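Local coordinates for protein tannase (Lactobacillus plantarum, PDB 3WA7) that hydrolyses the galloyl ester bonds of tannins, as a serine esterase of the alpha/beta-hydrolase fold, at residues A170-S175 against A393-Y399; S163-S169 against V200-I206; S178-E182 against E389-A393; R114-T118 against P356-L360. Residue numbers count along the deposited sequence, not the author numbering.

Contact 1 (A170-S175 against A393-Y399)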
loop_
_atom_site.group_PDB
_atom_site.type_symbol
_atom_site.label_atom_id
_atom_site.label_comp_id
_atom_site.label_asym_id
_atom_site.label_seq_id
_atom_site.Cartn_x
_atom_site.Cartn_y
_atom_site.Cartn_z
ATOM N N ALA A 170 -1.771 -5.055 0.969
ATOM C CA ALA A 170 -0.898 -6.194 0.718
ATOM C C ALA A 170 -0.778 -7.085 1.952
ATOM O O ALA A 170 -0.831 -8.310 1.850
ATOM C CB ALA A 170 0.492 -5.711 0.291
ATOM N N LEU A 171 -0.616 -6.471 3.119
ATOM C CA LEU A 171 -0.478 -7.244 4.350
ATOM C C LEU A 171 -1.746 -8.034 4.671
ATOM O O LEU A 171 -1.669 -9.163 5.157
ATOM C CB LEU A 171 -0.122 -6.324 5.520
ATOM C CG LEU A 171 0.192 -7.016 6.848
ATOM C CD1 LEU A 171 1.330 -8.030 6.685
ATOM C CD2 LEU A 171 0.569 -5.952 7.860
ATOM N N ALA A 172 -2.910 -7.446 4.402
ATOM C CA ALA A 172 -4.174 -8.132 4.652
ATOM C C ALA A 172 -4.246 -9.388 3.786
ATOM O O ALA A 172 -4.671 -10.448 4.242
ATOM C CB ALA A 172 -5.356 -7.211 4.337
ATOM N N GLY A 173 -3.824 -9.266 2.533
ATOM C CA GLY A 173 -3.855 -10.413 1.642
ATOM C C GLY A 173 -2.824 -11.470 1.991
ATOM O O GLY A 173 -3.068 -12.667 1.841
ATOM N N ALA A 174 -1.669 -11.032 2.479
ATOM C CA ALA A 174 -0.596 -11.955 2.820
ATOM C C ALA A 174 -0.744 -12.693 4.149
ATOM O O ALA A 174 -0.290 -13.833 4.275
ATOM C CB ALA A 174 0.742 -11.208 2.803
ATOM N N SER A 175 -1.400 -12.067 5.125
ATOM C CA SER A 175 -1.501 -12.654 6.464
ATOM C C SER A 175 -2.830 -13.233 6.927
ATOM O O SER A 175 -3.086 -13.283 8.129
ATOM C CB SER A 175 -1.060 -11.612 7.493
ATOM O OG SER A 175 -1.970 -10.520 7.516
ATOM N N ALA A 393 6.042 -9.460 11.475
ATOM C CA ALA A 393 4.598 -9.628 11.380
ATOM C C ALA A 393 3.905 -8.639 10.444
ATOM O O ALA A 393 2.889 -8.977 9.830
ATOM C CB ALA A 393 3.975 -9.541 12.775
ATOM N N ILE A 394 4.433 -7.424 10.326
ATOM C CA ILE A 394 3.790 -6.449 9.451
ATOM C C ILE A 394 4.443 -6.320 8.077
ATOM O O ILE A 394 4.133 -5.400 7.319
ATOM C CB ILE A 394 3.700 -5.044 10.099
ATOM C CG1 ILE A 394 5.092 -4.442 10.282
ATOM C CG2 ILE A 394 2.960 -5.135 11.426
ATOM C CD1 ILE A 394 5.047 -2.967 10.645
ATOM N N ASN A 395 5.338 -7.249 7.759
ATOM C CA ASN A 395 6.003 -7.257 6.459
ATOM C C ASN A 395 5.293 -8.325 5.622
ATOM O O ASN A 395 5.343 -9.510 5.948
ATOM C CB ASN A 395 7.485 -7.621 6.617
ATOM C CG ASN A 395 8.264 -7.490 5.314
ATOM O OD1 ASN A 395 7.686 -7.490 4.227
ATOM N ND2 ASN A 395 9.588 -7.392 5.419
ATOM N N PRO A 396 4.611 -7.919 4.541
ATOM C CA PRO A 396 3.906 -8.889 3.696
ATOM C C PRO A 396 4.787 -10.057 3.243
ATOM O O PRO A 396 4.326 -11.192 3.154
ATOM C CB PRO A 396 3.430 -8.038 2.519
ATOM C CG PRO A 396 3.205 -6.697 3.147
ATOM C CD PRO A 396 4.427 -6.548 4.030
ATOM N N LEU A 397 6.055 -9.771 2.966
ATOM C CA LEU A 397 6.987 -10.793 2.501
ATOM C C LEU A 397 7.170 -11.974 3.454
ATOM O O LEU A 397 7.399 -13.100 3.012
ATOM C CB LEU A 397 8.355 -10.162 2.220
ATOM C CG LEU A 397 8.420 -8.991 1.237
ATOM C CD1 LEU A 397 9.881 -8.617 1.017
ATOM C CD2 LEU A 397 7.767 -9.363 -0.088
ATOM N N SER A 398 7.079 -11.712 4.755
ATOM C CA SER A 398 7.254 -12.749 5.767
ATOM C C SER A 398 6.349 -13.957 5.555
ATOM O O SER A 398 6.740 -15.091 5.823
ATOM C CB SER A 398 6.986 -12.169 7.161
ATOM O OG SER A 398 7.909 -11.143 7.469
ATOM N N TYR A 399 5.139 -13.710 5.071
ATOM C CA TYR A 399 4.170 -14.778 4.863
ATOM C C TYR A 399 4.388 -15.587 3.591
ATOM O O TYR A 399 3.763 -16.628 3.399
ATOM C CB TYR A 399 2.758 -14.193 4.889
ATOM C CG TYR A 399 2.486 -13.439 6.165
ATOM C CD1 TYR A 399 2.823 -12.090 6.288
ATOM C CD2 TYR A 399 1.974 -14.095 7.283
ATOM C CE1 TYR A 399 2.661 -11.416 7.493
ATOM C CE2 TYR A 399 1.809 -13.430 8.491
ATOM C CZ TYR A 399 2.155 -12.096 8.592
ATOM O OH TYR A 399 1.996 -11.438 9.788
#
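This is a buried, largely apolar contact between the C-terminal turns of helix 164-174, which follows the presumed nucleophile elbow of the alpha/beta-hydrolase fold, and the bend joining helix 388-393 to helix 398-401. No hydrogen bond crosses it. Leu171 is the centrepiece: its CD2 lies 3.6 Å from Ile394 CA, its CD1 3.6 Å from Ala393 O and 3.7 Å from Tyr399 CE1, so one side chain fills the inside of the bend. Pro396 covers the preceding turn, with its CG 4.1 Å from both Ala170 CB and Leu171 CB, and Ala174 CB reaches Pro396 CB at 4.2 Å. The closest approach is Ala174 O to Tyr399 CB, 3.1 Å. Where helix 164-174 ends, Ser175 CB sits over the face of the Tyr399 ring, 3.6 Å from its centroid, a CH-pi contact. Several polar groups are bonded within their own segment: Ser175 OG donates to Leu171 O (2.7 Å), Tyr399 OH to Ala393 O (2.6 Å), closing the bend, and Leu397 N to Asn395 OD1 (3.1 Å), a capping bond. Others look outside: Ala174 O bonds to Ser405, and Asn395 ND2 to Glu210 and Asn208. Helix 131-145 touches Leu171 as well, and Trp411 of strand 410-414 touches Ala170 and Ala174. The interface itself thus rests on van der Waals fit, in which backbone carbonyls take part beside the side chains.

Contact 2 (S163-S169 against V200-I206). With SO4 (sulfate ion), chain C.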
loop_
_atom_site.group_PDB
_atom_site.type_symbol
_atom_site.label_atom_id
_atom_site.label_comp_id
_atom_site.label_asym_id
_atom_site.label_seq_id
_atom_site.Cartn_x
_atom_site.Cartn_y
_atom_site.Cartn_z
ATOM N N SER A 163 0.184 3.730 -1.135
ATOM C CA SER A 163 1.322 4.009 -0.254
ATOM C C SER A 163 1.272 3.144 1.005
ATOM O O SER A 163 1.259 1.920 0.915
ATOM C CB SER A 163 1.331 5.500 0.118
ATOM O OG SER A 163 2.562 5.884 0.715
ATOM N N ALA A 164 1.258 3.770 2.178
ATOM C CA ALA A 164 1.174 2.999 3.415
ATOM C C ALA A 164 -0.127 2.195 3.365
ATOM O O ALA A 164 -0.226 1.111 3.940
ATOM C CB ALA A 164 1.173 3.932 4.625
ATOM N N GLY A 165 -1.122 2.746 2.672
ATOM C CA GLY A 165 -2.405 2.074 2.532
ATOM C C GLY A 165 -2.272 0.895 1.588
ATOM O O GLY A 165 -3.056 -0.055 1.638
ATOM N N GLY A 166 -1.282 0.968 0.704
ATOM C CA GLY A 166 -1.045 -0.126 -0.223
ATOM C C GLY A 166 -0.390 -1.266 0.544
ATOM O O GLY A 166 -0.627 -2.444 0.263
ATOM N N ALA A 167 0.441 -0.913 1.520
ATOM C CA ALA A 167 1.107 -1.914 2.342
ATOM C C ALA A 167 0.045 -2.600 3.198
ATOM O O ALA A 167 0.124 -3.802 3.466
ATOM C CB ALA A 167 2.161 -1.255 3.237
ATOM N N THR A 168 -0.952 -1.826 3.623
ATOM C CA THR A 168 -2.036 -2.358 4.447
ATOM C C THR A 168 -2.823 -3.395 3.655
ATOM O O THR A 168 -3.128 -4.475 4.160
ATOM C CB THR A 168 -2.979 -1.227 4.906
ATOM O OG1 THR A 168 -2.234 -0.286 5.692
ATOM C CG2 THR A 168 -4.135 -1.786 5.742
ATOM N N SER A 169 -3.140 -3.061 2.409
ATOM C CA SER A 169 -3.871 -3.966 1.532
ATOM C C SER A 169 -3.050 -5.232 1.292
ATOM O O SER A 169 -3.560 -6.349 1.404
ATOM C CB SER A 169 -4.162 -3.275 0.196
ATOM O OG SER A 169 -4.796 -4.159 -0.711
ATOM N N VAL A 200 -5.822 -8.826 -3.789
ATOM C CA VAL A 200 -5.150 -7.632 -3.305
ATOM C C VAL A 200 -4.830 -6.637 -4.413
ATOM O O VAL A 200 -4.272 -7.006 -5.446
ATOM C CB VAL A 200 -3.797 -7.988 -2.628
ATOM C CG1 VAL A 200 -2.999 -6.715 -2.335
ATOM C CG2 VAL A 200 -4.036 -8.761 -1.349
ATOM N N SER A 201 -5.196 -5.379 -4.188
ATOM C CA SER A 201 -4.864 -4.304 -5.108
ATOM C C SER A 201 -4.032 -3.351 -4.258
ATOM O O SER A 201 -4.453 -2.949 -3.167
ATOM C CB SER A 201 -6.105 -3.577 -5.622
ATOM O OG SER A 201 -5.707 -2.437 -6.364
ATOM N N ALA A 202 -2.846 -3.002 -4.738
ATOM C CA ALA A 202 -1.986 -2.110 -3.977
ATOM C C ALA A 202 -1.189 -1.164 -4.852
ATOM O O ALA A 202 -0.501 -1.589 -5.783
ATOM C CB ALA A 202 -1.038 -2.926 -3.105
ATOM N N TYR A 203 -1.296 0.125 -4.551
ATOM C CA TYR A 203 -0.553 1.144 -5.275
ATOM C C TYR A 203 0.620 1.569 -4.403
ATOM O O TYR A 203 0.460 1.812 -3.203
ATOM C CB TYR A 203 -1.444 2.345 -5.592
ATOM C CG TYR A 203 -2.536 2.016 -6.582
ATOM C CD1 TYR A 203 -3.745 1.471 -6.158
ATOM C CD2 TYR A 203 -2.342 2.210 -7.951
ATOM C CE1 TYR A 203 -4.739 1.125 -7.070
ATOM C CE2 TYR A 203 -3.325 1.867 -8.869
ATOM C CZ TYR A 203 -4.522 1.326 -8.422
ATOM O OH TYR A 203 -5.502 0.999 -9.330
ATOM N N CYS A 204 1.799 1.635 -5.018
ATOM C CA CYS A 204 3.047 2.003 -4.351
ATOM C C CYS A 204 3.098 1.586 -2.884
ATOM O O CYS A 204 3.305 2.413 -1.998
ATOM C CB CYS A 204 3.313 3.512 -4.486
ATOM S SG CYS A 204 2.029 4.637 -3.859
ATOM N N PRO A 205 2.923 0.284 -2.609
ATOM C CA PRO A 205 2.957 -0.187 -1.223
ATOM C C PRO A 205 4.294 0.082 -0.543
ATOM O O PRO A 205 5.331 -0.449 -0.945
ATOM C CB PRO A 205 2.652 -1.678 -1.352
ATOM C CG PRO A 205 3.220 -2.021 -2.707
ATOM C CD PRO A 205 2.766 -0.843 -3.546
ATOM N N ILE A 206 4.263 0.922 0.483
ATOM C CA ILE A 206 5.468 1.254 1.227
ATOM C C ILE A 206 5.579 0.191 2.313
ATOM O O ILE A 206 5.085 0.366 3.426
ATOM C CB ILE A 206 5.356 2.657 1.853
ATOM C CG1 ILE A 206 5.087 3.690 0.754
ATOM C CG2 ILE A 206 6.638 3.005 2.598
ATOM C CD1 ILE A 206 6.222 3.840 -0.255
HETATM S S SO4 C . 1.868 9.185 1.968
HETATM O O1 SO4 C . 0.503 9.737 1.893
HETATM O O2 SO4 C . 2.522 9.299 0.656
HETATM O O3 SO4 C . 2.641 9.954 2.953
HETATM O O4 SO4 C . 1.804 7.769 2.369
#
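Ser163 lies against Ile206 and Cys204: its OG is 3.3 Å from Ile206 CG1 and its CB 4.1 Å from Cys204 SG. Its backbone, at phi/psi 61/-123, has the strained form of a nucleophile elbow, and Ser163 OG is hydrogen-bonded to His451 NE2, consistent with a Ser-His-Asp triad completed by Asp419; in this crystal it donates to sulfate O4 (2.6 Å). Two backbone bonds fasten the elbow to the end of the strand and the loop that follows it, Ser163 N to Tyr203 O (2.8 Å) and Ile206 N to Ser163 O (3.2 Å). Gly166 lets the helix come close, since a CB there would lie 2.4 Å from Tyr203 O, and Gly166 O meets Ala202 CB at 3.4 Å. One turn on, Ser169 OG donates to Ser201 O (2.8 Å) and also bonds to Thr159. Helix 164-169 thus runs nearly antiparallel to strand 200-203, their axes 6.7 Å apart at an angle of 161°, with that strand set between strands 157-160 and 410-414 of the central sheet and helix 131-145 touching Thr168.

Contact 3 (S178-E182 against E389-A393)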
loop_
_atom_site.group_PDB
_atom_site.type_symbol
_atom_site.label_atom_id
_atom_site.label_comp_id
_atom_site.label_asym_id
_atom_site.label_seq_id
_atom_site.Cartn_x
_atom_site.Cartn_y
_atom_site.Cartn_z
ATOM N N SER A 178 -3.628 -15.220 10.490
ATOM C CA SER A 178 -2.363 -15.410 11.191
ATOM C C SER A 178 -2.665 -15.317 12.682
ATOM O O SER A 178 -3.314 -14.370 13.127
ATOM C CB SER A 178 -1.371 -14.314 10.808
ATOM O OG SER A 178 -0.290 -14.282 11.722
ATOM N N ALA A 179 -2.188 -16.289 13.452
ATOM C CA ALA A 179 -2.435 -16.305 14.890
ATOM C C ALA A 179 -1.771 -15.143 15.626
ATOM O O ALA A 179 -2.163 -14.806 16.741
ATOM C CB ALA A 179 -1.964 -17.633 15.482
ATOM N N TYR A 180 -0.769 -14.528 15.006
ATOM C CA TYR A 180 -0.069 -13.417 15.643
ATOM C C TYR A 180 -1.001 -12.285 16.070
ATOM O O TYR A 180 -0.783 -11.645 17.099
ATOM C CB TYR A 180 0.991 -12.842 14.698
ATOM C CG TYR A 180 1.778 -11.706 15.310
ATOM C CD1 TYR A 180 2.875 -11.957 16.134
ATOM C CD2 TYR A 180 1.400 -10.379 15.102
ATOM C CE1 TYR A 180 3.576 -10.913 16.738
ATOM C CE2 TYR A 180 2.092 -9.330 15.701
ATOM C CZ TYR A 180 3.177 -9.604 16.518
ATOM O OH TYR A 180 3.853 -8.570 17.125
ATOM N N PHE A 181 -2.044 -12.049 15.281
ATOM C CA PHE A 181 -2.977 -10.963 15.552
ATOM C C PHE A 181 -4.198 -11.340 16.377
ATOM O O PHE A 181 -5.016 -10.480 16.703
ATOM C CB PHE A 181 -3.436 -10.348 14.226
ATOM C CG PHE A 181 -2.303 -10.007 13.299
ATOM C CD1 PHE A 181 -1.782 -10.963 12.432
ATOM C CD2 PHE A 181 -1.730 -8.742 13.324
ATOM C CE1 PHE A 181 -0.702 -10.662 11.602
ATOM C CE2 PHE A 181 -0.649 -8.430 12.500
ATOM C CZ PHE A 181 -0.134 -9.394 11.636
ATOM N N GLU A 182 -4.318 -12.615 16.732
ATOM C CA GLU A 182 -5.474 -13.063 17.493
ATOM C C GLU A 182 -5.624 -12.370 18.850
ATOM O O GLU A 182 -6.722 -11.952 19.213
ATOM C CB GLU A 182 -5.434 -14.584 17.668
ATOM C CG GLU A 182 -6.810 -15.215 17.841
ATOM C CD GLU A 182 -7.754 -14.884 16.690
ATOM O OE1 GLU A 182 -7.364 -15.081 15.518
ATOM O OE2 GLU A 182 -8.888 -14.434 16.955
ATOM N N GLU A 389 9.831 -9.629 16.100
ATOM C CA GLU A 389 8.643 -10.397 15.744
ATOM C C GLU A 389 7.568 -9.484 15.157
ATOM O O GLU A 389 6.859 -9.867 14.227
ATOM C CB GLU A 389 8.110 -11.120 16.983
ATOM C CG GLU A 389 7.059 -12.178 16.702
ATOM C CD GLU A 389 6.670 -12.944 17.956
ATOM O OE1 GLU A 389 7.578 -13.462 18.640
ATOM O OE2 GLU A 389 5.462 -13.035 18.258
ATOM N N LEU A 390 7.453 -8.278 15.704
ATOM C CA LEU A 390 6.470 -7.308 15.223
ATOM C C LEU A 390 6.865 -6.781 13.847
ATOM O O LEU A 390 6.024 -6.627 12.962
ATOM C CB LEU A 390 6.350 -6.141 16.209
ATOM C CG LEU A 390 5.491 -4.952 15.752
ATOM C CD1 LEU A 390 4.072 -5.416 15.437
ATOM C CD2 LEU A 390 5.472 -3.895 16.849
ATOM N N ILE A 391 8.149 -6.494 13.672
ATOM C CA ILE A 391 8.635 -5.998 12.390
ATOM C C ILE A 391 8.311 -7.036 11.314
ATOM O O ILE A 391 7.800 -6.705 10.242
ATOM C CB ILE A 391 10.159 -5.756 12.443
ATOM C CG1 ILE A 391 10.469 -4.635 13.438
ATOM C CG2 ILE A 391 10.683 -5.427 11.054
ATOM C CD1 ILE A 391 11.953 -4.437 13.704
ATOM N N GLN A 392 8.595 -8.296 11.618
ATOM C CA GLN A 392 8.336 -9.392 10.690
ATOM C C GLN A 392 6.841 -9.578 10.420
ATOM O O GLN A 392 6.421 -9.811 9.278
ATOM C CB GLN A 392 8.920 -10.689 11.260
ATOM C CG GLN A 392 8.680 -11.919 10.409
ATOM C CD GLN A 392 9.224 -13.178 11.054
ATOM O OE1 GLN A 392 10.430 -13.308 11.271
ATOM N NE2 GLN A 392 8.335 -14.110 11.370
ATOM N N ALA A 393 6.042 -9.460 11.475
ATOM C CA ALA A 393 4.598 -9.628 11.380
ATOM C C ALA A 393 3.905 -8.639 10.444
ATOM O O ALA A 393 2.889 -8.977 9.830
ATOM C CB ALA A 393 3.975 -9.541 12.775
#
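Tyr180, Ala393 and Glu389 carry most of this contact, in which a short 3-10 turn, 179-181, on the connection between helices 164-174 and 182-188 of the alpha/beta-hydrolase fold meets the last turn of helix 388-393. Tyr180 has the most surface buried. Ala393 CB lies over one face of its ring, 3.6 Å from the centroid and 19° off the normal, a CH-pi contact made possible by the small methyl and by a CB that points toward the turn. The far end of the ring passes along the helix, with Tyr180 OH 3.5 Å from Leu390 CA and 3.6 Å from Leu390 CD1. Glu389, one turn before Ala393, extends its carboxylate to the ring edge. Phe181 adds a second aromatic side chain, its CZ 3.5 Å from Ala393 O, which lies at the ring edge near its plane; it also packs on helix 131-145 and Tyr399. No hydrogen bond spans the two segments; the join is the packing of the Tyr180 and Phe181 rings on the helix. Glu389 OE2 approaches Tyr180 CE1 to 3.2 Å, near the plane of the ring.

Contact 4 (R114-T118 against P356-L360)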
loop_
_atom_site.group_PDB
_atom_site.type_symbol
_atom_site.label_atom_id
_atom_site.label_comp_id
_atom_site.label_asym_id
_atom_site.label_seq_id
_atom_site.Cartn_x
_atom_site.Cartn_y
_atom_site.Cartn_z
ATOM N N ARG A 114 -7.044 2.957 12.429
ATOM C CA ARG A 114 -6.187 3.696 13.355
ATOM C C ARG A 114 -4.807 3.930 12.750
ATOM O O ARG A 114 -4.313 3.113 11.969
ATOM C CB ARG A 114 -6.019 2.926 14.664
ATOM C CG ARG A 114 -7.204 2.987 15.604
ATOM C CD ARG A 114 -6.933 2.094 16.800
ATOM N NE ARG A 114 -6.950 0.685 16.419
ATOM C CZ ARG A 114 -6.488 -0.304 17.179
ATOM N NH1 ARG A 114 -5.952 -0.045 18.365
ATOM N NH2 ARG A 114 -6.598 -1.560 16.767
ATOM N N GLY A 115 -4.187 5.042 13.137
ATOM C CA GLY A 115 -2.865 5.392 12.646
ATOM C C GLY A 115 -1.943 5.778 13.788
ATOM O O GLY A 115 -2.384 5.883 14.935
ATOM N N ARG A 116 -0.677 6.026 13.467
ATOM C CA ARG A 116 0.341 6.353 14.467
ATOM C C ARG A 116 0.058 7.527 15.394
ATOM O O ARG A 116 0.632 7.608 16.478
ATOM C CB ARG A 116 1.698 6.558 13.777
ATOM C CG ARG A 116 1.734 7.681 12.736
ATOM C CD ARG A 116 3.011 7.580 11.904
ATOM N NE ARG A 116 3.057 8.540 10.802
ATOM C CZ ARG A 116 3.457 9.803 10.914
ATOM N NH1 ARG A 116 3.852 10.282 12.090
ATOM N NH2 ARG A 116 3.474 10.588 9.845
ATOM N N THR A 117 -0.825 8.430 14.985
ATOM C CA THR A 117 -1.159 9.589 15.805
ATOM C C THR A 117 -2.447 9.398 16.604
ATOM O O THR A 117 -2.817 10.257 17.404
ATOM C CB THR A 117 -1.314 10.859 14.939
ATOM O OG1 THR A 117 -2.236 10.600 13.874
ATOM C CG2 THR A 117 0.030 11.284 14.356
ATOM N N THR A 118 -3.132 8.280 16.386
ATOM C CA THR A 118 -4.380 8.006 17.090
ATOM C C THR A 118 -4.169 7.832 18.591
ATOM O O THR A 118 -3.333 7.038 19.020
ATOM C CB THR A 118 -5.058 6.724 16.566
ATOM O OG1 THR A 118 -5.377 6.884 15.179
ATOM C CG2 THR A 118 -6.342 6.440 17.350
ATOM N N PRO A 356 8.079 8.948 9.530
ATOM C CA PRO A 356 6.746 8.410 9.815
ATOM C C PRO A 356 6.873 6.967 10.291
ATOM O O PRO A 356 6.152 6.525 11.187
ATOM C CB PRO A 356 6.039 8.506 8.466
ATOM C CG PRO A 356 6.670 9.716 7.848
ATOM C CD PRO A 356 8.136 9.512 8.169
ATOM N N GLU A 357 7.800 6.230 9.683
ATOM C CA GLU A 357 8.011 4.842 10.058
ATOM C C GLU A 357 8.557 4.716 11.484
ATOM O O GLU A 357 8.230 3.764 12.190
ATOM C CB GLU A 357 8.954 4.152 9.064
ATOM C CG GLU A 357 8.377 3.965 7.655
ATOM C CD GLU A 357 8.350 5.249 6.843
ATOM O OE1 GLU A 357 9.206 6.125 7.076
ATOM O OE2 GLU A 357 7.483 5.376 5.951
ATOM N N ASN A 358 9.390 5.664 11.910
ATOM C CA ASN A 358 9.927 5.618 13.274
ATOM C C ASN A 358 8.758 5.707 14.262
ATOM O O ASN A 358 8.707 4.981 15.258
ATOM C CB ASN A 358 10.892 6.788 13.526
ATOM C CG ASN A 358 12.246 6.599 12.851
ATOM O OD1 ASN A 358 12.698 7.456 12.092
ATOM N ND2 ASN A 358 12.900 5.479 13.135
ATOM N N ASN A 359 7.821 6.604 13.964
ATOM C CA ASN A 359 6.636 6.835 14.792
ATOM C C ASN A 359 5.708 5.618 14.742
ATOM O O ASN A 359 5.078 5.269 15.737
ATOM C CB ASN A 359 5.914 8.088 14.286
ATOM C CG ASN A 359 4.792 8.548 15.199
ATOM O OD1 ASN A 359 3.860 9.211 14.744
ATOM N ND2 ASN A 359 4.885 8.227 16.490
ATOM N N LEU A 360 5.622 4.981 13.576
ATOM C CA LEU A 360 4.795 3.785 13.419
ATOM C C LEU A 360 5.268 2.700 14.382
ATOM O O LEU A 360 4.459 1.996 14.989
ATOM C CB LEU A 360 4.894 3.242 11.984
ATOM C CG LEU A 360 4.386 1.809 11.778
ATOM C CD1 LEU A 360 2.867 1.767 11.963
ATOM C CD2 LEU A 360 4.776 1.320 10.379
HETATM O O HOH W 1 2.308 9.187 17.894
#
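Arg114 takes no part in the contact with helix 356-360 and forms a salt bridge with Asp135 of helix 131-145. Gly115 opens a type I beta turn that ends at Thr118, and its N donates to Thr118 OG1 (3.0 Å). Arg116, at the second position of the turn, reaches across: its CD lies 3.4 Å from Pro356 O, Pro356 CB sits over one face of the guanidinium, 3.6 Å from Arg116 NH2, and Arg116 NH1 donates to Asn359 OD1 (2.9 Å) at the guanidinium edge. Arg116 NE turns instead to Gly77 O. A water donates to Arg116 O (2.7 Å) and accepts from Asn359 ND2 (3.1 Å), so Asn359 is joined to Arg116 through both ends of its amide; its ND2 also bonds to Lys367 O. Thr117 stays at the margin, and Thr118 N closes the turn on Gly115 O (2.9 Å). In alpha/beta-hydrolase terms, a loop following core strand 107-111 is docked on a short helix of the long insertion between strands 199-203 and 410-414 of the central sheet.

In the fold
From the N terminus, the chain first meets contact 4 at 114-118, whose partner 356-360 comes 238 residues later. Within that loop contact 2 opens and closes, joining the presumed elbow and its helix to the next sheet strand, 199-203; the two touch through Ile206 CG2 and Glu357 OE2, 4.2 Å apart. Helix 164-174 runs on into contact 1, whose loop crosses those of contacts 2 and 4, as does that of contact 3 nested within it. Contacts 1 and 3 share Ala393, with Tyr399 OH 3.3 Å from Phe181 CE1. Together, contacts 1, 3 and 4 bring the later part of the insertion between strands 199-203 and 410-414 back onto the hydrolase core.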